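PDB 6VXC: trans-4-hydroxy-L-proline dehydratase from Clostridioides difficile 70-100-2010, which uses a glycyl radical to dehydrate trans-4-hydroxy-L-proline to (S)-1-pyrroline-5-carboxylate in the anaerobic breakdown of hydroxyproline. Local coordinates for residues M168-M173 with H668-E673; P474-L479 with E511-Q516. All coordinates share one frame; numbering follows the deposited sequence.

Contact 1 (M168-M173 with H668-E673); sequences MFTEFM and HIYFGE
Phe671 carries its ring beside its own backbone N (chi1 -82°), while the neighbouring Tyr670 ring stands anti to N (chi1 166°); the two aromatics therefore leave helix 667-673 on different paths and both arrive at the methyl of Thr170. This is a loop-on-helix contact in the interior of the PFL-like fold of glycyl radical enzymes. Thr170 CG2 lies 3.9 Å from CE1 of Phe671, the two side chains crossing obliquely, and meets the Tyr670 ring at its edge, near the plane, 4.1 Å from CE2. Phe671 CZ reaches back along the loop, one residue toward the N terminus, to within 4.0 Å of Phe169 CA, and so packs on main chain as well as on methyl.

Threonine suits the place because its branches can be sorted: the methyl turns to the aromatics, and the buried OG1 is satisfied by Glu353 and by the backbone N of Tyr470. Tyrosine likewise combines an apolar ring edge with a polar end. In the plane of that ring, its hydroxyl donates to a water 2.5 Å from Tyr670 OH, and the same water donates to the loop backbone, 2.7 Å from Phe169 O.

Contact 2 (P474-L479 with E511-Q516); sequences PKILEL and EAFKKQ
Two helices of the PFL-like region, 473-481 and 506-538, pack here at a steep angle: over the short segments the axes pass 8.9 Å apart and their N-to-C directions differ by 115°. Ile476 points toward the other helix and touches two of its residues. Its CG2 lies 3.6 Å from Phe513 CE1 and 3.8 Å from Gln516 CB, so one methyl touches side chains spaced about one helical turn apart. The Ile476 and Phe513 side chains cross at about a right angle, whereas Ile476 and Gln516 run past each other in opposite directions. A beta-branched residue fits well, since its CG2 branch, anti to the backbone N, starts at CB and so meets the neighbouring helix close to the backbone; Leu517 and Met520 add further cover.

Phe513 extends anti to its backbone N (chi1 165°), and this brings the rim of the ring against the other helix. CD1 packs 4.2 Å from Leu477 CB, and Ile578 of helix 575-591 also touches the Phe513 side chain. Gln516 offers an aliphatic stem to Ile476, then bends at chi2 (-80°), bringing its amide alongside Leu479, where NE2 bonds to Ile495 O and Thr497 OG1. Its other amide atom, OE1, lies 4.2 Å from Leu479 CB. Back at the aromatic ring, Leu477 N meets the edge of Phe513 in the ring plane, 3.9 Å from CE1.

From the N terminus, the chain leaves helix 158-166 and runs through loop 168-173, which meets its partner only after 494 intervening residues, when segment 668-673 closes contact 1. Contact 2 is nested inside that long loop: segment 474-479 of helix 473-481 is met by segment 511-516 of helix 506-538 after just 31 intervening residues. Strand 463-472, which leads into helix 473-481, also bonds through its backbone to loop 168-173. The contact centres are 16 Å apart, and Met168 joins them directly, its CE lying 3.5 Å from Leu479 CD1. Helix 506-538 reaches back as well, since its Lys524 pairs with Glu171. Early, middle and late parts of the PFL-like region are thus tied together.

Contact 1 (M168-M173 with H668-E673)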
ATOM      1  N   MET A 168      -3.914  16.236  12.035  1.00 12.14           N
ATOM      2  CA  MET A 168      -2.626  16.692  11.525  1.00 11.98           C
ATOM      3  C   MET A 168      -1.864  15.561  10.840  1.00 11.97           C
ATOM      4  O   MET A 168      -1.043  15.808   9.953  1.00 12.67           O
ATOM      5  CB  MET A 168      -1.758  17.269  12.657  1.00 12.91           C
ATOM      6  CG  MET A 168      -2.340  18.468  13.396  1.00 13.06           C
ATOM      7  SD  MET A 168      -2.924  19.775  12.266  1.00 14.96           S
ATOM      8  CE  MET A 168      -1.454  20.157  11.293  1.00 11.01           C
ATOM      9  N   PHE A 169      -2.055  14.331  11.290  1.00 12.22           N
ATOM     10  CA  PHE A 169      -1.353  13.199  10.705  1.00 12.81           C
ATOM     11  C   PHE A 169      -2.089  11.937  11.123  1.00 12.36           C
ATOM     12  O   PHE A 169      -2.993  11.980  11.958  1.00 12.60           O
ATOM     13  CB  PHE A 169       0.127  13.184  11.108  1.00 10.86           C
ATOM     14  CG  PHE A 169       0.385  13.161  12.614  1.00 14.85           C
ATOM     15  CD1 PHE A 169       0.210  11.992  13.349  1.00 11.62           C
ATOM     16  CD2 PHE A 169       0.858  14.287  13.270  1.00 11.57           C
ATOM     17  CE1 PHE A 169       0.490  11.956  14.731  1.00 13.11           C
ATOM     18  CE2 PHE A 169       1.133  14.269  14.654  1.00 11.53           C
ATOM     19  CZ  PHE A 169       0.944  13.099  15.384  1.00 11.94           C
ATOM     20  N   THR A 170      -1.716  10.812  10.517  1.00 11.91           N
ATOM     21  CA  THR A 170      -2.285   9.522  10.890  1.00 12.15           C
ATOM     22  C   THR A 170      -1.173   8.633  11.436  1.00 11.00           C
ATOM     23  O   THR A 170      -0.002   9.006  11.433  1.00 13.69           O
ATOM     24  CB  THR A 170      -2.990   8.827   9.710  1.00 12.25           C
ATOM     25  OG1 THR A 170      -2.003   8.357   8.782  1.00 14.20           O
ATOM     26  CG2 THR A 170      -3.975   9.771   8.979  1.00 10.75           C
ATOM     27  N   GLU A 171      -1.550   7.442  11.892  1.00 10.46           N
ATOM     28  CA  GLU A 171      -0.625   6.494  12.512  1.00 11.74           C
ATOM     29  C   GLU A 171      -0.854   5.095  11.943  1.00 11.30           C
ATOM     30  O   GLU A 171      -1.865   4.457  12.242  1.00 13.68           O
ATOM     31  CB  GLU A 171      -0.790   6.474  14.033  1.00 11.47           C
ATOM     32  CG  GLU A 171       0.071   5.403  14.677  1.00 10.59           C
ATOM     33  CD  GLU A 171       1.493   5.430  14.172  1.00 12.43           C
ATOM     34  OE1 GLU A 171       2.107   6.513  14.201  1.00 15.31           O
ATOM     35  OE2 GLU A 171       2.001   4.382  13.744  1.00 14.10           O
ATOM     36  N   PHE A 172       0.105   4.608  11.160  1.00 14.45           N
ATOM     37  CA  PHE A 172      -0.096   3.363  10.428  1.00 11.76           C
ATOM     38  C   PHE A 172      -0.116   2.138  11.331  1.00 14.06           C
ATOM     39  O   PHE A 172      -0.751   1.139  10.991  1.00 13.33           O
ATOM     40  CB  PHE A 172       0.988   3.211   9.361  1.00 12.14           C
ATOM     41  CG  PHE A 172       0.514   3.534   7.978  1.00 11.76           C
ATOM     42  CD1 PHE A 172      -0.316   4.630   7.760  1.00 12.75           C
ATOM     43  CD2 PHE A 172       0.848   2.723   6.910  1.00 11.84           C
ATOM     44  CE1 PHE A 172      -0.787   4.924   6.491  1.00 12.14           C
ATOM     45  CE2 PHE A 172       0.385   3.018   5.631  1.00 14.36           C
ATOM     46  CZ  PHE A 172      -0.446   4.123   5.429  1.00 13.19           C
ATOM     47  N   MET A 173       0.534   2.185  12.494  1.00 14.17           N
ATOM     48  CA  MET A 173       0.670   0.968  13.284  1.00 15.04           C
ATOM     49  C   MET A 173      -0.380   0.848  14.393  1.00 12.99           C
ATOM     50  O   MET A 173      -0.244  -0.005  15.274  1.00 14.77           O
ATOM     51  CB  MET A 173       2.086   0.863  13.859  1.00 12.39           C
ATOM     52  CG  MET A 173       3.011  -0.016  13.023  1.00 12.26           C
ATOM     53  SD  MET A 173       3.127   0.553  11.293  1.00 15.60           S
ATOM     54  CE  MET A 173       4.167   1.991  11.465  1.00 12.36           C
ATOM     55  N   HIS A 668      -6.525  12.058   1.597  1.00 12.45           N
ATOM     56  CA  HIS A 668      -6.761  13.432   1.152  1.00 10.62           C
ATOM     57  C   HIS A 668      -8.208  13.855   1.358  1.00 11.36           C
ATOM     58  O   HIS A 668      -8.472  15.054   1.458  1.00 10.97           O
ATOM     59  CB  HIS A 668      -6.350  13.634  -0.315  1.00  8.50           C
ATOM     60  CG  HIS A 668      -7.114  12.796  -1.294  1.00 11.11           C
ATOM     61  ND1 HIS A 668      -7.107  11.419  -1.254  1.00 10.08           N
ATOM     62  CD2 HIS A 668      -7.863  13.140  -2.370  1.00  8.91           C
ATOM     63  CE1 HIS A 668      -7.854  10.951  -2.241  1.00 11.84           C
ATOM     64  NE2 HIS A 668      -8.323  11.976  -2.933  1.00 12.12           N
ATOM     65  N   ILE A 669      -9.137  12.899   1.419  1.00 10.92           N
ATOM     66  CA  ILE A 669     -10.518  13.211   1.777  1.00  9.80           C
ATOM     67  C   ILE A 669     -10.601  13.616   3.248  1.00 11.38           C
ATOM     68  O   ILE A 669     -11.090  14.697   3.581  1.00 14.53           O
ATOM     69  CB  ILE A 669     -11.439  12.018   1.460  1.00 11.09           C
ATOM     70  CG1 ILE A 669     -11.278  11.571  -0.017  1.00 10.70           C
ATOM     71  CG2 ILE A 669     -12.897  12.332   1.837  1.00 12.93           C
ATOM     72  CD1 ILE A 669     -11.575  12.658  -1.064  1.00  7.92           C
ATOM     73  N   TYR A 670     -10.107  12.751   4.138  1.00 12.61           N
ATOM     74  CA  TYR A 670     -10.115  13.020   5.577  1.00 13.53           C
ATOM     75  C   TYR A 670      -9.391  14.319   5.913  1.00 10.98           C
ATOM     76  O   TYR A 670      -9.911  15.159   6.657  1.00 12.69           O
ATOM     77  CB  TYR A 670      -9.462  11.833   6.302  1.00 14.33           C
ATOM     78  CG  TYR A 670      -9.066  12.026   7.765  1.00 13.16           C
ATOM     79  CD1 TYR A 670      -9.986  12.449   8.717  1.00 15.24           C
ATOM     80  CD2 TYR A 670      -7.793  11.710   8.194  1.00 14.33           C
ATOM     81  CE1 TYR A 670      -9.625  12.594  10.060  1.00 16.09           C
ATOM     82  CE2 TYR A 670      -7.424  11.843   9.539  1.00 13.04           C
ATOM     83  CZ  TYR A 670      -8.345  12.293  10.458  1.00 15.70           C
ATOM     84  OH  TYR A 670      -7.971  12.426  11.781  1.00 14.32           O
ATOM     85  N   PHE A 671      -8.192  14.505   5.363  1.00 10.26           N
ATOM     86  CA  PHE A 671      -7.388  15.685   5.681  1.00 10.31           C
ATOM     87  C   PHE A 671      -8.085  16.978   5.268  1.00 12.73           C
ATOM     88  O   PHE A 671      -7.907  18.008   5.922  1.00 13.10           O
ATOM     89  CB  PHE A 671      -6.021  15.594   5.004  1.00  9.46           C
ATOM     90  CG  PHE A 671      -5.028  14.750   5.745  1.00 10.04           C
ATOM     91  CD1 PHE A 671      -5.329  14.246   7.004  1.00 11.50           C
ATOM     92  CD2 PHE A 671      -3.774  14.469   5.190  1.00 11.11           C
ATOM     93  CE1 PHE A 671      -4.408  13.479   7.702  1.00  9.98           C
ATOM     94  CE2 PHE A 671      -2.835  13.708   5.886  1.00  9.36           C
ATOM     95  CZ  PHE A 671      -3.159  13.203   7.143  1.00 11.02           C
ATOM     96  N   GLY A 672      -8.853  16.953   4.171  1.00 11.69           N
ATOM     97  CA  GLY A 672      -9.636  18.117   3.801  1.00 12.76           C
ATOM     98  C   GLY A 672     -10.897  18.287   4.624  1.00 12.47           C
ATOM     99  O   GLY A 672     -11.335  19.415   4.858  1.00 12.20           O
ATOM    100  N   GLU A 673     -11.510  17.179   5.046  1.00 14.45           N
ATOM    101  CA  GLU A 673     -12.740  17.250   5.832  1.00 16.99           C
ATOM    102  C   GLU A 673     -12.536  17.964   7.172  1.00 15.53           C
ATOM    103  O   GLU A 673     -13.464  18.602   7.675  1.00 16.17           O
ATOM    104  CB  GLU A 673     -13.307  15.846   6.050  1.00 13.32           C
ATOM    105  CG  GLU A 673     -13.985  15.243   4.815  1.00 21.77           C
ATOM    106  CD  GLU A 673     -14.473  13.796   5.020  1.00 25.79           C
ATOM    107  OE1 GLU A 673     -15.432  13.386   4.317  1.00 23.66           O
ATOM    108  OE2 GLU A 673     -13.915  13.088   5.892  1.00 24.44           O
TER
HETATM  109  O   HOH W   1      -5.681  11.686  12.419  1.00 11.86           O

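Contact 2 (P474-L479 with E511-Q516)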
ATOM      1  N   PRO A 474      -1.261  20.842   4.106  1.00 14.26           N
ATOM      2  CA  PRO A 474      -2.117  22.041   4.064  1.00 12.73           C
ATOM      3  C   PRO A 474      -2.585  22.499   5.442  1.00 10.94           C
ATOM      4  O   PRO A 474      -2.656  23.704   5.697  1.00 12.14           O
ATOM      5  CB  PRO A 474      -3.292  21.593   3.177  1.00 15.65           C
ATOM      6  CG  PRO A 474      -2.712  20.489   2.301  1.00 14.81           C
ATOM      7  CD  PRO A 474      -1.753  19.768   3.222  1.00 11.16           C
ATOM      8  N   LYS A 475      -2.925  21.574   6.335  1.00 12.86           N
ATOM      9  CA  LYS A 475      -3.352  22.003   7.664  1.00 13.36           C
ATOM     10  C   LYS A 475      -2.190  22.565   8.481  1.00 12.75           C
ATOM     11  O   LYS A 475      -2.416  23.366   9.386  1.00 12.59           O
ATOM     12  CB  LYS A 475      -4.025  20.860   8.405  1.00 11.16           C
ATOM     13  CG  LYS A 475      -4.810  21.306   9.650  1.00 14.86           C
ATOM     14  CD  LYS A 475      -5.721  20.193  10.150  1.00  9.54           C
ATOM     15  CE  LYS A 475      -6.495  20.581  11.414  1.00 13.80           C
ATOM     16  NZ  LYS A 475      -7.643  21.478  11.107  1.00 15.90           N
ATOM     17  N   ILE A 476      -0.953  22.198   8.160  1.00 10.94           N
ATOM     18  CA  ILE A 476       0.176  22.863   8.796  1.00  9.66           C
ATOM     19  C   ILE A 476       0.213  24.336   8.401  1.00 11.70           C
ATOM     20  O   ILE A 476       0.515  25.202   9.231  1.00 15.91           O
ATOM     21  CB  ILE A 476       1.485  22.129   8.461  1.00  9.43           C
ATOM     22  CG1 ILE A 476       1.465  20.742   9.132  1.00  8.52           C
ATOM     23  CG2 ILE A 476       2.714  22.961   8.876  1.00  9.44           C
ATOM     24  CD1 ILE A 476       2.662  19.868   8.793  1.00 14.69           C
ATOM     25  N   LEU A 477      -0.112  24.657   7.140  1.00 11.19           N
ATOM     26  CA  LEU A 477      -0.254  26.068   6.786  1.00 10.61           C
ATOM     27  C   LEU A 477      -1.416  26.695   7.549  1.00 13.30           C
ATOM     28  O   LEU A 477      -1.310  27.825   8.035  1.00 13.67           O
ATOM     29  CB  LEU A 477      -0.441  26.247   5.271  1.00  9.72           C
ATOM     30  CG  LEU A 477      -0.643  27.700   4.784  1.00 11.82           C
ATOM     31  CD1 LEU A 477       0.567  28.584   5.086  1.00 11.07           C
ATOM     32  CD2 LEU A 477      -0.945  27.754   3.297  1.00 12.06           C
ATOM     33  N   GLU A 478      -2.521  25.961   7.695  1.00 10.73           N
ATOM     34  CA  GLU A 478      -3.648  26.500   8.447  1.00 12.54           C
ATOM     35  C   GLU A 478      -3.234  26.866   9.866  1.00 13.56           C
ATOM     36  O   GLU A 478      -3.513  27.977  10.329  1.00 15.97           O
ATOM     37  CB  GLU A 478      -4.804  25.495   8.463  1.00 15.16           C
ATOM     38  CG  GLU A 478      -6.078  25.993   9.157  1.00 14.23           C
ATOM     39  CD  GLU A 478      -7.246  25.016   9.015  1.00 15.02           C
ATOM     40  OE1 GLU A 478      -7.189  23.915   9.591  1.00 18.80           O
ATOM     41  OE2 GLU A 478      -8.220  25.350   8.310  1.00 20.86           O
ATOM     42  N   LEU A 479      -2.492  25.979  10.536  1.00 14.19           N
ATOM     43  CA  LEU A 479      -1.980  26.296  11.866  1.00 14.54           C
ATOM     44  C   LEU A 479      -1.104  27.536  11.829  1.00 14.24           C
ATOM     45  O   LEU A 479      -1.222  28.401  12.698  1.00 15.06           O
ATOM     46  CB  LEU A 479      -1.191  25.112  12.444  1.00 13.11           C
ATOM     47  CG  LEU A 479      -1.866  23.772  12.772  1.00 14.25           C
ATOM     48  CD1 LEU A 479      -0.865  22.837  13.469  1.00 10.94           C
ATOM     49  CD2 LEU A 479      -3.125  23.945  13.613  1.00 13.56           C
ATOM     50  N   GLU A 511       8.939  31.124   6.599  1.00 16.25           N
ATOM     51  CA  GLU A 511       9.726  30.694   7.751  1.00 17.60           C
ATOM     52  C   GLU A 511       8.833  30.221   8.890  1.00 12.90           C
ATOM     53  O   GLU A 511       9.127  29.213   9.532  1.00 15.58           O
ATOM     54  CB  GLU A 511      10.633  31.835   8.213  1.00 18.76           C
ATOM     55  CG  GLU A 511      11.179  31.670   9.625  1.00 24.26           C
ATOM     56  CD  GLU A 511      11.843  32.956  10.144  1.00 35.20           C
ATOM     57  OE1 GLU A 511      12.987  33.241   9.730  1.00 38.85           O
ATOM     58  OE2 GLU A 511      11.211  33.698  10.941  1.00 39.18           O
ATOM     59  N   ALA A 512       7.737  30.937   9.155  1.00 14.63           N
ATOM     60  CA  ALA A 512       6.785  30.497  10.172  1.00 13.18           C
ATOM     61  C   ALA A 512       6.184  29.139   9.820  1.00 12.55           C
ATOM     62  O   ALA A 512       6.039  28.270  10.688  1.00 13.80           O
ATOM     63  CB  ALA A 512       5.675  31.542  10.343  1.00 11.98           C
ATOM     64  N   PHE A 513       5.829  28.939   8.549  1.00 12.00           N
ATOM     65  CA  PHE A 513       5.338  27.634   8.113  1.00  9.97           C
ATOM     66  C   PHE A 513       6.367  26.540   8.363  1.00 11.68           C
ATOM     67  O   PHE A 513       6.022  25.451   8.835  1.00 11.81           O
ATOM     68  CB  PHE A 513       4.983  27.676   6.626  1.00 11.14           C
ATOM     69  CG  PHE A 513       4.820  26.311   5.991  1.00 11.01           C
ATOM     70  CD1 PHE A 513       3.656  25.586   6.168  1.00 10.35           C
ATOM     71  CD2 PHE A 513       5.846  25.759   5.238  1.00 10.29           C
ATOM     72  CE1 PHE A 513       3.505  24.330   5.588  1.00 12.62           C
ATOM     73  CE2 PHE A 513       5.716  24.501   4.662  1.00 13.78           C
ATOM     74  CZ  PHE A 513       4.544  23.780   4.838  1.00  9.81           C
ATOM     75  N   LYS A 514       7.630  26.806   8.022  1.00 13.56           N
ATOM     76  CA  LYS A 514       8.675  25.814   8.235  1.00 12.13           C
ATOM     77  C   LYS A 514       8.852  25.490   9.715  1.00 12.14           C
ATOM     78  O   LYS A 514       9.116  24.332  10.069  1.00 12.31           O
ATOM     79  CB  LYS A 514       9.984  26.302   7.613  1.00 11.64           C
ATOM     80  CG  LYS A 514       9.967  26.260   6.079  1.00 12.80           C
ATOM     81  CD  LYS A 514      11.374  26.349   5.490  1.00 19.12           C
ATOM     82  CE  LYS A 514      11.980  27.746   5.635  1.00 18.77           C
ATOM     83  NZ  LYS A 514      13.313  27.910   4.962  1.00 19.08           N
ATOM     84  N   LYS A 515       8.650  26.473  10.595  1.00 13.70           N
ATOM     85  CA  LYS A 515       8.708  26.187  12.027  1.00 13.18           C
ATOM     86  C   LYS A 515       7.533  25.325  12.470  1.00 12.62           C
ATOM     87  O   LYS A 515       7.712  24.404  13.271  1.00 14.29           O
ATOM     88  CB  LYS A 515       8.739  27.475  12.847  1.00 13.51           C
ATOM     89  CG  LYS A 515      10.018  28.279  12.744  1.00 16.32           C
ATOM     90  CD  LYS A 515       9.926  29.448  13.722  1.00 21.59           C
ATOM     91  CE  LYS A 515      10.939  30.527  13.439  1.00 27.44           C
ATOM     92  NZ  LYS A 515      10.708  31.652  14.389  1.00 35.67           N
ATOM     93  N   GLN A 516       6.325  25.596  11.962  1.00 12.87           N
ATOM     94  CA  GLN A 516       5.214  24.713  12.291  1.00 11.04           C
ATOM     95  C   GLN A 516       5.480  23.302  11.784  1.00 12.53           C
ATOM     96  O   GLN A 516       5.229  22.327  12.494  1.00 15.66           O
ATOM     97  CB  GLN A 516       3.909  25.253  11.720  1.00 14.48           C
ATOM     98  CG  GLN A 516       3.476  26.578  12.317  1.00 18.02           C
ATOM     99  CD  GLN A 516       2.805  26.415  13.661  1.00 15.13           C
ATOM    100  OE1 GLN A 516       2.611  25.300  14.152  1.00 19.08           O
ATOM    101  NE2 GLN A 516       2.426  27.534  14.256  1.00 16.96           N
TER